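Local coordinates for conjugal transfer protein-like C-terminal domain-containing protein (Enterococcus faecalis, PDB 4EC6) that is of unknown function but, as a VirB8-like transfer protein TraM of plasmid pIP501, probably takes part in conjugative type IV secretion, this chain being its C-terminal NTF2-like domain, at residues A[66-71]-A[96-101]; A[118-123]-A[133-138]. One frame throughout, in Å; residues are numbered along the deposited sequence.

Interaction 1: A[66-71]-A[96-101]; sequences TYYFSQ and KALGKT
Q71 reaches T101 with its amide oxygen, and that is where the two segments are joined by a direct hydrogen bond: T101 OG1 donates to Q71 OE1 at 2.9 Å. The hydroxyl does not sit squarely on the carbonyl; it lies 32° out of the amide plane and makes an angle of 135° at the oxygen. Q71 gets there because its CG stands anti to its own carbonyl carbon (chi1 -77°) and the chain then runs out extended, carrying the amide past the backbone of G99 and K100. A97, near the start of 96-101, turns its methyl onto the backbone of 66-71, its CB 3.7 Å from both S70 O and Q71 O.

The apolar contact is small and lies toward the helix. L98 CD1 touches the Y68 ring at CE2, 3.8 Å away, and more loosely F69 CE1. The carbonyl oxygen of K100 lies at the edge of the F69 ring.

Two waters bridge the backbones. One accepts the N-H of L98 at 2.9 Å and lies 2.7 Å from both Y68 O and S70 O; the other accepts the N-H of K100 at 2.9 Å and bonds weakly to F69 O.

Further out, F69 is where the chain leaves helix 54-68, and the segment 96-101 leads into strand 101-112. Y78 OH also bonds Y68 O, tying the end of helix 54-68 to helix 75-82, and T101 is paired with S126 through the backbone. Inward, F69 packs on L123, V125 and L155.

The one direct hydrogen bond is side chain to side chain, while the backbone N-H groups of L98 and K100 reach 66-71 through water, so this joint between helix end and sheet start is partly water-mediated.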
loop_
_atom_site.group_PDB
_atom_site.type_symbol
_atom_site.label_atom_id
_atom_site.label_comp_id
_atom_site.label_asym_id
_atom_site.label_seq_id
_atom_site.Cartn_x
_atom_site.Cartn_y
_atom_site.Cartn_z
ATOM N N THR A 66 -2.697 10.731 -8.118
ATOM C CA THR A 66 -3.636 11.568 -7.462
ATOM C C THR A 66 -3.901 12.858 -8.266
ATOM O O THR A 66 -5.037 13.249 -8.433
ATOM C CB THR A 66 -3.063 11.851 -6.087
ATOM O OG1 THR A 66 -3.161 10.639 -5.306
ATOM C CG2 THR A 66 -3.814 12.927 -5.411
ATOM N N TYR A 67 -2.878 13.519 -8.785
ATOM C CA TYR A 67 -3.098 14.722 -9.557
ATOM C C TYR A 67 -3.522 14.419 -11.017
ATOM O O TYR A 67 -4.384 15.054 -11.593
ATOM C CB TYR A 67 -1.866 15.627 -9.449
ATOM C CG TYR A 67 -1.761 16.190 -8.083
ATOM C CD1 TYR A 67 -2.696 17.171 -7.627
ATOM C CD2 TYR A 67 -0.808 15.727 -7.184
ATOM C CE1 TYR A 67 -2.655 17.688 -6.334
ATOM C CE2 TYR A 67 -0.763 16.234 -5.870
ATOM C CZ TYR A 67 -1.691 17.206 -5.474
ATOM O OH TYR A 67 -1.638 17.714 -4.226
ATOM N N TYR A 68 -2.947 13.405 -11.596
ATOM C CA TYR A 68 -3.287 13.004 -12.913
ATOM C C TYR A 68 -4.727 12.577 -12.983
ATOM O O TYR A 68 -5.382 12.858 -13.956
ATOM C CB TYR A 68 -2.383 11.849 -13.325
ATOM C CG TYR A 68 -2.548 11.452 -14.759
ATOM C CD1 TYR A 68 -2.153 12.331 -15.803
ATOM C CD2 TYR A 68 -3.063 10.199 -15.086
ATOM C CE1 TYR A 68 -2.313 11.964 -17.128
ATOM C CE2 TYR A 68 -3.233 9.827 -16.407
ATOM C CZ TYR A 68 -2.866 10.702 -17.398
ATOM O OH TYR A 68 -3.015 10.282 -18.650
ATOM N N PHE A 69 -5.238 11.920 -11.942
ATOM C CA PHE A 69 -6.648 11.501 -11.974
ATOM C C PHE A 69 -7.608 12.526 -11.342
ATOM O O PHE A 69 -8.787 12.240 -11.162
ATOM C CB PHE A 69 -6.857 10.092 -11.388
ATOM C CG PHE A 69 -6.605 8.996 -12.378
ATOM C CD1 PHE A 69 -7.653 8.472 -13.154
ATOM C CD2 PHE A 69 -5.331 8.496 -12.558
ATOM C CE1 PHE A 69 -7.418 7.469 -14.080
ATOM C CE2 PHE A 69 -5.089 7.516 -13.498
ATOM C CZ PHE A 69 -6.119 7.012 -14.260
ATOM N N SER A 70 -7.105 13.714 -11.029
ATOM C CA SER A 70 -7.931 14.756 -10.502
ATOM C C SER A 70 -9.052 15.062 -11.499
ATOM O O SER A 70 -8.902 14.969 -12.740
ATOM C CB SER A 70 -7.104 16.001 -10.292
ATOM O OG SER A 70 -7.949 17.153 -10.349
ATOM N N GLN A 71 -10.194 15.431 -10.959
ATOM C CA GLN A 71 -11.283 15.756 -11.848
ATOM C C GLN A 71 -11.520 17.223 -12.164
ATOM O O GLN A 71 -12.415 17.501 -12.941
ATOM C CB GLN A 71 -12.535 15.054 -11.401
ATOM C CG GLN A 71 -12.431 13.620 -11.809
ATOM C CD GLN A 71 -13.710 12.917 -11.554
ATOM O OE1 GLN A 71 -13.796 12.104 -10.632
ATOM N NE2 GLN A 71 -14.733 13.231 -12.345
ATOM N N LYS A 96 -6.203 16.924 -20.294
ATOM C CA LYS A 96 -7.374 17.371 -19.545
ATOM C C LYS A 96 -7.774 16.331 -18.508
ATOM O O LYS A 96 -7.354 15.165 -18.578
ATOM C CB LYS A 96 -8.558 17.601 -20.490
ATOM C CG LYS A 96 -8.383 18.735 -21.477
ATOM C CD LYS A 96 -9.241 18.488 -22.715
ATOM C CE LYS A 96 -8.616 19.158 -23.950
ATOM N NZ LYS A 96 -9.104 18.626 -25.268
ATOM N N ALA A 97 -8.620 16.746 -17.563
ATOM C CA ALA A 97 -9.210 15.822 -16.605
ATOM C C ALA A 97 -9.813 14.711 -17.430
ATOM O O ALA A 97 -10.368 14.968 -18.486
ATOM C CB ALA A 97 -10.266 16.513 -15.766
ATOM N N LEU A 98 -9.656 13.468 -16.995
ATOM C CA LEU A 98 -10.076 12.334 -17.801
ATOM C C LEU A 98 -11.505 11.904 -17.498
ATOM O O LEU A 98 -11.990 11.000 -18.149
ATOM C CB LEU A 98 -9.126 11.151 -17.579
ATOM C CG LEU A 98 -7.641 11.308 -17.870
ATOM C CD1 LEU A 98 -6.903 10.058 -17.445
ATOM C CD2 LEU A 98 -7.447 11.503 -19.360
ATOM N N GLY A 99 -12.167 12.532 -16.524
ATOM C CA GLY A 99 -13.537 12.162 -16.139
ATOM C C GLY A 99 -13.704 10.785 -15.474
ATOM O O GLY A 99 -14.773 10.176 -15.549
ATOM N N LYS A 100 -12.635 10.301 -14.835
ATOM C CA LYS A 100 -12.560 8.976 -14.235
ATOM C C LYS A 100 -12.189 9.128 -12.784
ATOM O O LYS A 100 -11.399 9.956 -12.454
ATOM C CB LYS A 100 -11.536 8.157 -14.979
ATOM C CG LYS A 100 -11.936 8.028 -16.440
ATOM C CD LYS A 100 -10.845 7.480 -17.328
ATOM C CE LYS A 100 -11.201 6.109 -17.860
ATOM N NZ LYS A 100 -10.563 5.940 -19.189
ATOM N N THR A 101 -12.815 8.349 -11.922
ATOM C CA THR A 101 -12.628 8.421 -10.493
ATOM C C THR A 101 -11.764 7.260 -9.995
ATOM O O THR A 101 -11.972 6.086 -10.306
ATOM C CB THR A 101 -13.981 8.334 -9.810
ATOM O OG1 THR A 101 -14.827 9.367 -10.342
ATOM C CG2 THR A 101 -13.833 8.457 -8.290
HETATM O O HOH W 1 -7.984 13.269 -14.591
HETATM O O HOH W 2 -10.147 11.633 -14.126
#

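Interaction 2: A[118-123]-A[133-138]; sequences SVEYLL and MQKITF
V119 pairs with F138 in the antiparallel beta hairpin of strands 117-126 and 131-142, the two inner strands of the four-stranded sheet. V119 N bonds F138 O at 2.9 Å, nearly straight at the hydrogen (170°). V119 CG2 stands between its own backbone N and carbonyl carbon (CG1 at chi1 -49°), which puts this methyl over one face of the F138 ring, toward its rim, in a CH-pi contact 3.7 Å from the centroid.

E120 turns to the other face, beside T137. Its OE1 forms a long, weak salt bridge with K135 NZ (3.4 Å), and a water links its OE2 to T137 OG1. K56 of a second subunit makes a further weak ion pair with the carboxylate.

Y121 returns to the V119 face, paired with I136. Its ring and that of F138 meet rim to rim, nearly parallel (5°), neither covering the other, and its hydroxyl is bonded to the carbonyl oxygen of D58.

L122 sits on the E120 face and lays CD2 against K135 CB, with T59 of the second subunit packing on it.

L123 closes the segment: its N bonds Q134 O at 2.7 Å, Q134 N answers to L123 O, and L123 CD1 rests 3.8 Å from I136 CG2.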
loop_
_atom_site.group_PDB
_atom_site.type_symbol
_atom_site.label_atom_id
_atom_site.label_comp_id
_atom_site.label_asym_id
_atom_site.label_seq_id
_atom_site.Cartn_x
_atom_site.Cartn_y
_atom_site.Cartn_z
ATOM N N SER A 118 10.239 2.337 -16.271
ATOM C CA SER A 118 8.855 2.253 -16.661
ATOM C C SER A 118 8.090 1.637 -15.470
ATOM O O SER A 118 8.440 0.537 -15.002
ATOM C CB SER A 118 8.739 1.363 -17.893
ATOM O OG SER A 118 7.380 1.216 -18.223
ATOM N N VAL A 119 7.080 2.350 -14.954
ATOM C CA VAL A 119 6.335 1.842 -13.797
ATOM C C VAL A 119 4.916 1.452 -14.184
ATOM O O VAL A 119 4.304 2.065 -15.043
ATOM C CB VAL A 119 6.340 2.824 -12.581
ATOM C CG1 VAL A 119 7.731 3.297 -12.286
ATOM C CG2 VAL A 119 5.491 4.054 -12.822
ATOM N N GLU A 120 4.362 0.454 -13.537
ATOM C CA GLU A 120 2.947 0.120 -13.754
ATOM C C GLU A 120 2.179 0.098 -12.471
ATOM O O GLU A 120 2.729 -0.263 -11.426
ATOM C CB GLU A 120 2.822 -1.251 -14.382
ATOM C CG GLU A 120 3.671 -1.407 -15.629
ATOM C CD GLU A 120 3.549 -2.781 -16.245
ATOM O OE1 GLU A 120 2.933 -3.666 -15.650
ATOM O OE2 GLU A 120 4.080 -2.995 -17.336
ATOM N N TYR A 121 0.898 0.469 -12.558
ATOM C CA TYR A 121 -0.058 0.317 -11.465
ATOM C C TYR A 121 -1.340 -0.346 -11.942
ATOM O O TYR A 121 -1.773 -0.165 -13.088
ATOM C CB TYR A 121 -0.389 1.660 -10.834
ATOM C CG TYR A 121 0.800 2.427 -10.286
ATOM C CD1 TYR A 121 0.979 2.580 -8.908
ATOM C CD2 TYR A 121 1.739 3.009 -11.134
ATOM C CE1 TYR A 121 2.066 3.253 -8.384
ATOM C CE2 TYR A 121 2.828 3.710 -10.627
ATOM C CZ TYR A 121 2.976 3.821 -9.242
ATOM O OH TYR A 121 4.051 4.490 -8.744
ATOM N N LEU A 122 -1.980 -1.097 -11.052
ATOM C CA LEU A 122 -3.346 -1.566 -11.299
ATOM C C LEU A 122 -4.315 -0.631 -10.615
ATOM O O LEU A 122 -4.121 -0.308 -9.456
ATOM C CB LEU A 122 -3.561 -2.979 -10.757
ATOM C CG LEU A 122 -2.804 -4.034 -11.507
ATOM C CD1 LEU A 122 -3.541 -5.337 -11.242
ATOM C CD2 LEU A 122 -2.703 -3.761 -13.024
ATOM N N LEU A 123 -5.366 -0.213 -11.312
ATOM C CA LEU A 123 -6.310 0.737 -10.772
ATOM C C LEU A 123 -7.725 0.185 -10.829
ATOM O O LEU A 123 -8.079 -0.596 -11.721
ATOM C CB LEU A 123 -6.253 2.018 -11.597
ATOM C CG LEU A 123 -4.917 2.633 -11.995
ATOM C CD1 LEU A 123 -5.081 3.816 -12.936
ATOM C CD2 LEU A 123 -4.201 3.112 -10.744
HETATM N N MSE A 133 -11.253 -2.697 -13.715
HETATM C CA MSE A 133 -9.826 -2.821 -13.531
HETATM C C MSE A 133 -9.064 -2.241 -14.700
HETATM O O MSE A 133 -9.299 -2.598 -15.839
HETATM C CB MSE A 133 -9.526 -4.302 -13.477
HETATM C CG MSE A 133 -9.251 -4.689 -12.041
HETATM SE SE MSE A 133 -8.382 -6.488 -11.964
HETATM C CE MSE A 133 -6.681 -5.804 -11.267
ATOM N N GLN A 134 -8.126 -1.340 -14.428
ATOM C CA GLN A 134 -7.232 -0.880 -15.475
ATOM C C GLN A 134 -5.775 -0.962 -15.036
ATOM O O GLN A 134 -5.466 -1.021 -13.855
ATOM C CB GLN A 134 -7.598 0.548 -15.940
ATOM C CG GLN A 134 -8.928 0.584 -16.685
ATOM C CD GLN A 134 -9.028 1.701 -17.706
ATOM O OE1 GLN A 134 -9.397 2.845 -17.387
ATOM N NE2 GLN A 134 -8.767 1.366 -18.957
ATOM N N LYS A 135 -4.892 -1.029 -16.016
ATOM C CA LYS A 135 -3.474 -0.822 -15.810
ATOM C C LYS A 135 -3.013 0.522 -16.415
ATOM O O LYS A 135 -3.505 0.957 -17.454
ATOM C CB LYS A 135 -2.680 -1.973 -16.384
ATOM C CG LYS A 135 -1.227 -1.644 -16.532
ATOM C CD LYS A 135 -0.418 -2.893 -16.331
ATOM C CE LYS A 135 -0.249 -3.670 -17.611
ATOM N NZ LYS A 135 0.294 -5.015 -17.214
ATOM N N ILE A 136 -2.119 1.187 -15.702
ATOM C CA ILE A 136 -1.518 2.412 -16.153
ATOM C C ILE A 136 0.011 2.266 -16.114
ATOM O O ILE A 136 0.564 1.777 -15.140
ATOM C CB ILE A 136 -2.003 3.611 -15.323
ATOM C CG1 ILE A 136 -1.681 4.876 -16.080
ATOM C CG2 ILE A 136 -1.426 3.614 -13.908
ATOM C CD1 ILE A 136 -2.345 6.088 -15.503
ATOM N N THR A 137 0.640 2.679 -17.219
ATOM C CA THR A 137 2.068 2.608 -17.456
ATOM C C THR A 137 2.574 4.035 -17.812
ATOM O O THR A 137 1.924 4.794 -18.519
ATOM C CB THR A 137 2.308 1.657 -18.631
ATOM O OG1 THR A 137 1.507 0.508 -18.418
ATOM C CG2 THR A 137 3.750 1.187 -18.736
ATOM N N PHE A 138 3.716 4.409 -17.271
ATOM C CA PHE A 138 4.379 5.639 -17.630
ATOM C C PHE A 138 5.850 5.557 -17.202
ATOM O O PHE A 138 6.219 4.744 -16.363
ATOM C CB PHE A 138 3.674 6.839 -17.034
ATOM C CG PHE A 138 3.570 6.838 -15.535
ATOM C CD1 PHE A 138 4.548 7.469 -14.752
ATOM C CD2 PHE A 138 2.454 6.287 -14.887
ATOM C CE1 PHE A 138 4.438 7.508 -13.371
ATOM C CE2 PHE A 138 2.347 6.339 -13.486
ATOM C CZ PHE A 138 3.330 6.941 -12.727
HETATM O O HOH W 3 2.720 -2.080 -19.743
#

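How the interactions relate
Interaction 1 comes first along the chain and closes before interaction 2 opens; their centres lie about 15 Å apart within one domain. They meet directly on the helix-covered side of the sheet, where F69 CZ lies 3.6 Å from L123 CD1 and the end of I136 reaches both Y68 and F69. Y68, the last residue of helix 54-68, and F69 just after it thus rest on the hairpin of interaction 2. Segment 96-101 enters strand 101-112, an outermost strand of this chain's sheet, beside 117-126. Interaction 2 builds the middle of that sheet and interaction 1 sets the helix end against the stretch leading into its first strand, consistent with the NTF2-like fold and the resemblance to VirB8.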